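PDB 6DHT: xyloglucan-specific endo-beta-1,4-glucanase BoGH9A from Bacteroides ovatus, which catalyses the endohydrolysis of beta-1,4-glucosidic linkages in the backbone of xyloglucan, releasing xyloglucan oligosaccharides. Local coordinates for residues Tyr237-Pro243 with Gln256-Gln262; Ala150-Arg154 with Gln229-Asp233; Phe271-Ala276 with Ala299-Tyr304. One frame throughout, in Å; residues are numbered along the deposited sequence.

Contact 1 (Tyr237-Pro243 with Gln256-Gln262); sequences YHKLTTP and QQRYVVQ
T241 O accepts from Y259 N at 2.7 Å, the donor tilted 22° from the carbonyl plane; the CA-H of R258 points at the same oxygen, which also lies in plane at the edge of the Y259 ring. The bond is returned from T241 N to Y259 O at 2.8 Å, making T241 and Y259 an antiparallel hydrogen-bonded pair beside the non-hydrogen-bonded pair L240-V260. Further along, V261 N bonds to K239 O nearly head-on, whereas H238 N reaches Q262 O (3.1 Å) from 43° above the carbonyl plane. Strands 239-241 and 259-260 are neighbours in a small mixed sheet of the GH9 domain, where 174-175 borders the first and 143-145 the second. The T241 side chain comes within about 6 Å of that of D171, the predicted nucleophile. T241 OG1, anti to the backbone N (chi1 -174°), donates to T242 O on an in-plane lone pair and is also hydrogen-bonded with T330. L240 and V260 share a sheet face. There L240 CD2 sits over one face of the R258 guanidinium, 3.4 Å from NE, while T242 CG2 touches R258 CD, just before that group. R258 bends at chi2 and chi3, and a salt bridge to D140 with a bond to Y172 O fixes its guanidinium. V260 CG2 stands over the centre of the Y237 ring in a CH-pi contact, 3.9 Å from CG2 to the centroid; the tyrosine OH bonds to R154. P243 CG meets Y259 CE1 at 3.7 Å, the proline and tyrosine side chains crossing at about a right angle. Q257 O is buried without a hydrogen-bond partner in the model, but the T242 CA-H is directed at it, with CA and O 3.4 Å apart.

Contact 2 (Ala150-Arg154 with Gln229-Asp233); sequences ASPDR and QDPED
R154 reaches across to P231 along a side chain whose CB is directed at the 229-233 loop. From CG to NE the chain is extended (chi2 179°, chi3 169°), which carries the guanidinium over the proline. There CZ and NH2 lie above P231 CD, 3.5 Å from NH2; this carbon covers one guanidinium face, offset toward its rim. NH1 donates in plane to a water at 2.8 Å that also lies 2.8 Å from Q229 O, and it is hydrogen-bonded to Y237 OH as well. A leucine in place of R154 would probably leave Y237 OH and this water without their donor and P231 without its flat cover. The arginine closes a type I beta turn, S151-R154, whose end residues exchange backbone bonds in both directions. The other loop holds an Asx turn, in which D230 OD1 accepts from E232 N at 2.9 Å, from above the carboxylate plane. A second water joins the two turns: it donates to D230 OD1 at 2.7 Å and is hydrogen-bonded to S151 OG at 3.1 Å. The negative charge of D230 has a salt-bridge partner in K263, which also pairs with D233. At the exposed end, D153 OD2 meets E232 CG at 3.7 Å, and the two carboxylates, their planes 57° apart, approach to 4.2 Å between OD2 and E232 OE2, a like-charged pair that probably relies on solvent screening.

Contact 3 (Phe271-Ala276 with Ala299-Tyr304); sequences FAAVMA and AAEKAY
Helix segments 271-276 and 299-304 run nearly antiparallel, their axes 159° apart in direction and 8.0 Å apart at closest approach. The backbones come nearest where A272 CA and A300 CA are separated by only 4.0 Å, a spacing that the small alanine side chains permit. A300 CB rests against A272 O at 3.4 Å and also touches A276 and the CB of M275. In return, A272 CB lies 3.5 Å from A300 O and packs beside A303 and the CB of Y304. F271 is the large side chain that reaches across. Its CG is anti to the backbone N (chi1 176°), which brings the ring to the second helix: CD1 abuts A303 CB at 3.5 Å, CE1 and CZ touch A299 CB, and A299 O lies at the ring edge. Within its own helix, M275 CG sits over the centre of one F271 face, so the ring touches both helices. These are successive long helices of the catalytic domain, consistent with the alpha/alpha barrel of the GH9 family; helix 213-226 packs on M275, and helix 339-353 on A276 and Y304. Carbon contacts dominate the interface, and the N-H groups of M275, A276, A303 and Y304 bond within their own helices and none across, so the attraction is essentially van der Waals and hydrophobic and probably rests on close fit of methyls against backbone and ring.

From the N terminus, contact 2 comes first: it brings 150-154, the loop after strand 143-145, onto 229-233, closing a long excursion that includes helices 176-192 and 213-226. Contact 1 follows, pairing two strands around the short 244-255 connection. The chain then enters helix 265-281, and contact 3 packs that helix on 292-309 across the 282-291 connection. The three are in series; none nests in or crosses another. They are nevertheless joined in space: R154 and Y237 join contacts 2 and 1, and Q229 and E232 of contact 2 probably bond to A299 and K302 of contact 3. The 229-233 loop thus links the small sheet to the helical body.

Contact 1 (Tyr237-Pro243 with Gln256-Gln262)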
loop_
_atom_site.group_PDB
_atom_site.type_symbol
_atom_site.label_atom_id
_atom_site.label_comp_id
_atom_site.label_asym_id
_atom_site.label_seq_id
_atom_site.Cartn_x
_atom_site.Cartn_y
_atom_site.Cartn_z
ATOM N N TYR A 237 13.398 -18.511 0.786
ATOM C CA TYR A 237 13.365 -18.483 -0.673
ATOM C C TYR A 237 12.771 -17.155 -1.107
ATOM O O TYR A 237 11.826 -16.672 -0.482
ATOM C CB TYR A 237 12.527 -19.661 -1.202
ATOM C CG TYR A 237 12.977 -21.004 -0.650
ATOM C CD1 TYR A 237 14.231 -21.515 -0.959
ATOM C CD2 TYR A 237 12.149 -21.754 0.145
ATOM C CE1 TYR A 237 14.641 -22.735 -0.457
ATOM C CE2 TYR A 237 12.547 -22.966 0.656
ATOM C CZ TYR A 237 13.795 -23.447 0.352
ATOM O OH TYR A 237 14.163 -24.660 0.876
ATOM N N HIS A 238 13.329 -16.556 -2.152
ATOM C CA HIS A 238 12.940 -15.208 -2.582
ATOM C C HIS A 238 11.480 -15.143 -3.007
ATOM O O HIS A 238 10.766 -14.196 -2.651
ATOM C CB HIS A 238 13.860 -14.755 -3.711
ATOM C CG HIS A 238 13.792 -13.295 -4.042
ATOM N ND1 HIS A 238 14.283 -12.301 -3.216
ATOM C CD2 HIS A 238 13.326 -12.661 -5.140
ATOM C CE1 HIS A 238 14.124 -11.128 -3.792
ATOM N NE2 HIS A 238 13.537 -11.314 -4.961
ATOM N N LYS A 239 11.028 -16.115 -3.793
ATOM C CA LYS A 239 9.655 -16.112 -4.286
ATOM C C LYS A 239 9.210 -17.527 -4.666
ATOM O O LYS A 239 10.040 -18.457 -4.774
ATOM C CB LYS A 239 9.517 -15.168 -5.471
ATOM C CG LYS A 239 10.451 -15.524 -6.641
ATOM C CD LYS A 239 10.233 -14.597 -7.823
ATOM C CE LYS A 239 11.291 -14.800 -8.910
ATOM N NZ LYS A 239 11.047 -13.979 -10.115
ATOM N N LEU A 240 7.901 -17.682 -4.840
ATOM C CA LEU A 240 7.284 -18.896 -5.340
ATOM C C LEU A 240 6.667 -18.509 -6.666
ATOM O O LEU A 240 5.841 -17.599 -6.736
ATOM C CB LEU A 240 6.264 -19.428 -4.346
ATOM C CG LEU A 240 5.650 -20.810 -4.617
ATOM C CD1 LEU A 240 5.000 -21.352 -3.369
ATOM C CD2 LEU A 240 4.616 -20.728 -5.726
ATOM N N THR A 241 7.102 -19.161 -7.746
ATOM C CA THR A 241 6.825 -18.657 -9.080
ATOM C C THR A 241 6.773 -19.765 -10.130
ATOM O O THR A 241 7.303 -20.865 -9.936
ATOM C CB THR A 241 7.918 -17.621 -9.489
ATOM O OG1 THR A 241 7.613 -17.002 -10.733
ATOM C CG2 THR A 241 9.317 -18.279 -9.530
ATOM N N THR A 242 6.110 -19.456 -11.231
ATOM C CA THR A 242 6.243 -20.245 -12.455
ATOM C C THR A 242 7.457 -19.700 -13.180
ATOM O O THR A 242 7.945 -18.621 -12.879
ATOM C CB THR A 242 4.998 -20.081 -13.311
ATOM O OG1 THR A 242 4.687 -18.696 -13.439
ATOM C CG2 THR A 242 3.823 -20.799 -12.703
ATOM N N PRO A 243 7.977 -20.442 -14.174
ATOM C CA PRO A 243 9.125 -19.876 -14.892
ATOM C C PRO A 243 8.789 -18.634 -15.716
ATOM O O PRO A 243 9.597 -17.699 -15.811
ATOM C CB PRO A 243 9.543 -21.032 -15.819
ATOM C CG PRO A 243 9.129 -22.240 -15.071
ATOM C CD PRO A 243 7.813 -21.878 -14.431
ATOM N N GLN A 256 1.434 -24.145 -15.635
ATOM C CA GLN A 256 2.881 -24.152 -15.418
ATOM C C GLN A 256 3.273 -24.702 -14.052
ATOM O O GLN A 256 2.534 -24.575 -13.073
ATOM C CB GLN A 256 3.475 -22.760 -15.578
ATOM C CG GLN A 256 3.637 -22.283 -16.983
ATOM C CD GLN A 256 4.431 -20.992 -17.043
ATOM O OE1 GLN A 256 5.648 -20.983 -16.839
ATOM N NE2 GLN A 256 3.734 -19.884 -17.260
ATOM N N GLN A 257 4.453 -25.302 -13.985
ATOM C CA GLN A 257 4.967 -25.835 -12.733
ATOM C C GLN A 257 5.383 -24.678 -11.814
ATOM O O GLN A 257 5.907 -23.667 -12.289
ATOM C CB GLN A 257 6.157 -26.776 -13.011
ATOM C CG GLN A 257 6.897 -27.294 -11.784
ATOM C CD GLN A 257 6.030 -28.167 -10.886
ATOM O OE1 GLN A 257 5.787 -27.829 -9.721
ATOM N NE2 GLN A 257 5.573 -29.304 -11.416
ATOM N N ARG A 258 5.156 -24.862 -10.515
ATOM C CA ARG A 258 5.501 -23.866 -9.489
ATOM C C ARG A 258 6.804 -24.229 -8.783
ATOM O O ARG A 258 7.017 -25.390 -8.412
ATOM C CB ARG A 258 4.357 -23.749 -8.467
ATOM C CG ARG A 258 3.025 -23.315 -9.070
ATOM C CD ARG A 258 2.943 -21.816 -9.267
ATOM N NE ARG A 258 2.309 -21.150 -8.129
ATOM C CZ ARG A 258 1.886 -19.884 -8.159
ATOM N NH1 ARG A 258 2.064 -19.119 -9.221
ATOM N NH2 ARG A 258 1.307 -19.372 -7.083
ATOM N N TYR A 259 7.667 -23.230 -8.605
ATOM C CA TYR A 259 8.980 -23.406 -7.984
ATOM C C TYR A 259 9.201 -22.424 -6.847
ATOM O O TYR A 259 8.649 -21.330 -6.881
ATOM C CB TYR A 259 10.106 -23.146 -8.986
ATOM C CG TYR A 259 10.170 -24.097 -10.160
ATOM C CD1 TYR A 259 9.428 -23.864 -11.297
ATOM C CD2 TYR A 259 11.003 -25.203 -10.130
ATOM C CE1 TYR A 259 9.485 -24.720 -12.379
ATOM C CE2 TYR A 259 11.075 -26.069 -11.216
ATOM C CZ TYR A 259 10.307 -25.820 -12.331
ATOM O OH TYR A 259 10.359 -26.665 -13.420
ATOM N N VAL A 260 10.005 -22.809 -5.865
ATOM C CA VAL A 260 10.650 -21.836 -4.977
ATOM C C VAL A 260 12.088 -21.679 -5.447
ATOM O O VAL A 260 12.743 -22.656 -5.845
ATOM C CB VAL A 260 10.571 -22.186 -3.461
ATOM C CG1 VAL A 260 9.116 -22.227 -2.982
ATOM C CG2 VAL A 260 11.275 -23.491 -3.155
ATOM N N VAL A 261 12.559 -20.446 -5.466
ATOM C CA VAL A 261 13.878 -20.132 -5.974
ATOM C C VAL A 261 14.835 -19.625 -4.888
ATOM O O VAL A 261 14.484 -19.563 -3.693
ATOM C CB VAL A 261 13.770 -19.137 -7.119
ATOM C CG1 VAL A 261 12.900 -19.717 -8.228
ATOM C CG2 VAL A 261 13.172 -17.819 -6.624
ATOM N N GLN A 262 16.041 -19.286 -5.348
ATOM C CA GLN A 262 17.179 -18.855 -4.540
ATOM C C GLN A 262 16.824 -18.058 -3.285
ATOM O O GLN A 262 16.087 -17.076 -3.354
ATOM C CB GLN A 262 18.095 -17.991 -5.408
ATOM C CG GLN A 262 19.411 -17.577 -4.758
ATOM C CD GLN A 262 19.910 -16.213 -5.237
ATOM O OE1 GLN A 262 20.217 -16.024 -6.416
ATOM N NE2 GLN A 262 19.976 -15.244 -4.316
#

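Contact 2 (Ala150-Arg154 with Gln229-Asp233)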
loop_
_atom_site.group_PDB
_atom_site.type_symbol
_atom_site.label_atom_id
_atom_site.label_comp_id
_atom_site.label_asym_id
_atom_site.label_seq_id
_atom_site.Cartn_x
_atom_site.Cartn_y
_atom_site.Cartn_z
ATOM N N ALA A 150 18.396 -25.259 -4.081
ATOM C CA ALA A 150 18.759 -26.553 -3.505
ATOM C C ALA A 150 19.592 -26.447 -2.235
ATOM O O ALA A 150 20.434 -25.561 -2.103
ATOM C CB ALA A 150 19.507 -27.385 -4.530
ATOM N N SER A 151 19.343 -27.367 -1.312
ATOM C CA SER A 151 20.141 -27.493 -0.094
ATOM C C SER A 151 20.445 -28.983 0.146
ATOM O O SER A 151 19.862 -29.841 -0.524
ATOM C CB SER A 151 19.386 -26.872 1.083
ATOM O OG SER A 151 18.224 -27.615 1.406
ATOM N N PRO A 152 21.361 -29.300 1.082
ATOM C CA PRO A 152 21.736 -30.702 1.321
ATOM C C PRO A 152 20.548 -31.645 1.441
ATOM O O PRO A 152 20.495 -32.654 0.736
ATOM C CB PRO A 152 22.478 -30.633 2.654
ATOM C CG PRO A 152 23.140 -29.319 2.618
ATOM C CD PRO A 152 22.157 -28.388 1.923
ATOM N N ASP A 153 19.602 -31.305 2.306
ATOM C CA ASP A 153 18.436 -32.145 2.528
ATOM C C ASP A 153 17.319 -31.891 1.515
ATOM O O ASP A 153 16.286 -32.564 1.559
ATOM C CB ASP A 153 17.905 -31.940 3.949
ATOM C CG ASP A 153 18.926 -32.311 5.011
ATOM O OD1 ASP A 153 19.943 -32.957 4.668
ATOM O OD2 ASP A 153 18.705 -31.965 6.190
ATOM N N ARG A 154 17.526 -30.922 0.618
ATOM C CA ARG A 154 16.526 -30.560 -0.387
ATOM C C ARG A 154 17.185 -30.360 -1.741
ATOM O O ARG A 154 17.439 -29.236 -2.160
ATOM C CB ARG A 154 15.776 -29.278 0.008
ATOM C CG ARG A 154 14.830 -29.460 1.167
ATOM C CD ARG A 154 14.111 -28.166 1.545
ATOM N NE ARG A 154 13.028 -28.450 2.478
ATOM C CZ ARG A 154 12.135 -27.559 2.892
ATOM N NH1 ARG A 154 12.191 -26.310 2.453
ATOM N NH2 ARG A 154 11.187 -27.931 3.737
ATOM N N GLN A 229 10.620 -20.695 4.578
ATOM C CA GLN A 229 11.854 -20.792 5.345
ATOM C C GLN A 229 12.359 -22.238 5.364
ATOM O O GLN A 229 11.614 -23.136 5.727
ATOM C CB GLN A 229 11.619 -20.317 6.777
ATOM C CG GLN A 229 12.897 -20.285 7.601
ATOM C CD GLN A 229 12.734 -19.577 8.921
ATOM O OE1 GLN A 229 11.791 -19.824 9.656
ATOM N NE2 GLN A 229 13.695 -18.737 9.245
ATOM N N ASP A 230 13.617 -22.421 4.978
ATOM C CA ASP A 230 14.270 -23.736 5.020
ATOM C C ASP A 230 14.427 -24.108 6.493
ATOM O O ASP A 230 15.052 -23.361 7.239
ATOM C CB ASP A 230 15.623 -23.630 4.323
ATOM C CG ASP A 230 16.388 -24.956 4.290
ATOM O OD1 ASP A 230 16.139 -25.832 5.143
ATOM O OD2 ASP A 230 17.254 -25.098 3.394
ATOM N N PRO A 231 13.846 -25.247 6.925
ATOM C CA PRO A 231 13.856 -25.596 8.349
ATOM C C PRO A 231 15.241 -25.906 8.897
ATOM O O PRO A 231 15.382 -26.003 10.109
ATOM C CB PRO A 231 12.978 -26.846 8.414
ATOM C CG PRO A 231 13.064 -27.434 7.053
ATOM C CD PRO A 231 13.182 -26.285 6.116
ATOM N N GLU A 232 16.237 -26.033 8.026
ATOM C CA GLU A 232 17.602 -26.253 8.485
ATOM C C GLU A 232 18.315 -24.929 8.709
ATOM O O GLU A 232 18.419 -24.473 9.850
ATOM C CB GLU A 232 18.372 -27.134 7.500
ATOM C CG GLU A 232 17.799 -28.541 7.364
ATOM C CD GLU A 232 17.681 -29.263 8.700
ATOM O OE1 GLU A 232 18.689 -29.327 9.435
ATOM O OE2 GLU A 232 16.574 -29.758 9.019
ATOM N N ASP A 233 18.776 -24.291 7.639
ATOM C CA ASP A 233 19.644 -23.125 7.789
ATOM C C ASP A 233 18.921 -21.803 8.091
ATOM O O ASP A 233 19.575 -20.795 8.351
ATOM C CB ASP A 233 20.534 -22.954 6.562
ATOM C CG ASP A 233 19.767 -22.538 5.326
ATOM O OD1 ASP A 233 18.517 -22.479 5.370
ATOM O OD2 ASP A 233 20.428 -22.274 4.301
HETATM O O HOH W 1 16.666 -28.244 3.997
HETATM O O HOH W 2 10.447 -24.540 3.647
#

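Contact 3 (Phe271-Ala276 with Ala299-Tyr304)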
loop_
_atom_site.group_PDB
_atom_site.type_symbol
_atom_site.label_atom_id
_atom_site.label_comp_id
_atom_site.label_asym_id
_atom_site.label_seq_id
_atom_site.Cartn_x
_atom_site.Cartn_y
_atom_site.Cartn_z
ATOM N N PHE A 271 11.295 -11.046 5.903
ATOM C CA PHE A 271 10.668 -12.105 6.679
ATOM C C PHE A 271 10.932 -11.918 8.191
ATOM O O PHE A 271 10.017 -11.994 9.019
ATOM C CB PHE A 271 11.219 -13.473 6.195
ATOM C CG PHE A 271 10.733 -14.668 6.962
ATOM C CD1 PHE A 271 11.310 -14.977 8.163
ATOM C CD2 PHE A 271 9.761 -15.512 6.463
ATOM C CE1 PHE A 271 10.922 -16.092 8.884
ATOM C CE2 PHE A 271 9.349 -16.629 7.170
ATOM C CZ PHE A 271 9.940 -16.935 8.390
ATOM N N ALA A 272 12.191 -11.678 8.552
ATOM C CA ALA A 272 12.548 -11.532 9.957
ATOM C C ALA A 272 11.824 -10.346 10.580
ATOM O O ALA A 272 11.269 -10.455 11.659
ATOM C CB ALA A 272 14.045 -11.390 10.103
ATOM N N ALA A 273 11.808 -9.226 9.867
ATOM C CA ALA A 273 11.196 -8.005 10.394
ATOM C C ALA A 273 9.707 -8.212 10.611
ATOM O O ALA A 273 9.177 -7.898 11.664
ATOM C CB ALA A 273 11.439 -6.860 9.453
ATOM N N VAL A 274 9.016 -8.718 9.592
ATOM C CA VAL A 274 7.573 -8.858 9.692
ATOM C C VAL A 274 7.172 -9.953 10.667
ATOM O O VAL A 274 6.157 -9.859 11.328
ATOM C CB VAL A 274 6.934 -9.020 8.297
ATOM C CG1 VAL A 274 7.040 -10.426 7.768
ATOM C CG2 VAL A 274 5.478 -8.571 8.310
ATOM N N MET A 275 8.004 -10.979 10.799
ATOM C CA MET A 275 7.688 -12.032 11.755
ATOM C C MET A 275 7.910 -11.555 13.205
ATOM O O MET A 275 7.083 -11.821 14.061
ATOM C CB MET A 275 8.484 -13.307 11.423
ATOM C CG MET A 275 7.975 -13.994 10.166
ATOM S SD MET A 275 6.327 -14.624 10.408
ATOM C CE MET A 275 5.925 -15.103 8.733
ATOM N N ALA A 276 8.979 -10.806 13.421
ATOM C CA ALA A 276 9.212 -10.200 14.733
ATOM C C ALA A 276 8.073 -9.215 15.090
ATOM O O ALA A 276 7.548 -9.229 16.212
ATOM C CB ALA A 276 10.552 -9.512 14.744
ATOM N N ALA A 299 11.186 -18.110 14.239
ATOM C CA ALA A 299 11.480 -18.080 12.815
ATOM C C ALA A 299 12.240 -16.826 12.416
ATOM O O ALA A 299 13.154 -16.857 11.589
ATOM C CB ALA A 299 10.191 -18.173 12.018
ATOM N N ALA A 300 11.827 -15.698 12.998
ATOM C CA ALA A 300 12.483 -14.426 12.725
ATOM C C ALA A 300 13.958 -14.422 13.095
ATOM O O ALA A 300 14.793 -13.945 12.335
ATOM C CB ALA A 300 11.768 -13.303 13.487
ATOM N N GLU A 301 14.261 -14.965 14.276
ATOM C CA GLU A 301 15.631 -14.966 14.776
ATOM C C GLU A 301 16.503 -15.877 13.907
ATOM O O GLU A 301 17.620 -15.516 13.555
ATOM C CB GLU A 301 15.667 -15.354 16.267
ATOM C CG GLU A 301 14.972 -14.310 17.162
ATOM C CD GLU A 301 15.355 -14.375 18.628
ATOM O OE1 GLU A 301 14.591 -14.968 19.415
ATOM O OE2 GLU A 301 16.399 -13.794 18.996
ATOM N N LYS A 302 15.939 -16.998 13.462
ATOM C CA LYS A 302 16.664 -17.887 12.557
ATOM C C LYS A 302 16.895 -17.225 11.188
ATOM O O LYS A 302 17.951 -17.368 10.585
ATOM C CB LYS A 302 15.919 -19.216 12.373
ATOM C CG LYS A 302 16.009 -20.173 13.561
ATOM C CD LYS A 302 15.674 -21.609 13.167
ATOM C CE LYS A 302 16.777 -22.239 12.299
ATOM N NZ LYS A 302 16.449 -23.631 11.867
ATOM N N ALA A 303 15.911 -16.484 10.682
ATOM C CA ALA A 303 16.096 -15.810 9.407
ATOM C C ALA A 303 17.129 -14.693 9.491
ATOM O O ALA A 303 17.932 -14.504 8.587
ATOM C CB ALA A 303 14.760 -15.242 8.904
ATOM N N TYR A 304 17.102 -13.931 10.581
ATOM C CA TYR A 304 18.068 -12.869 10.743
ATOM C C TYR A 304 19.487 -13.457 10.829
ATOM O O TYR A 304 20.420 -12.936 10.215
ATOM C CB TYR A 304 17.717 -12.050 11.995
ATOM C CG TYR A 304 18.560 -10.821 12.166
ATOM C CD1 TYR A 304 19.744 -10.866 12.886
ATOM C CD2 TYR A 304 18.165 -9.602 11.628
ATOM C CE1 TYR A 304 20.523 -9.753 13.038
ATOM C CE2 TYR A 304 18.941 -8.476 11.778
ATOM C CZ TYR A 304 20.119 -8.558 12.491
ATOM O OH TYR A 304 20.900 -7.444 12.646
#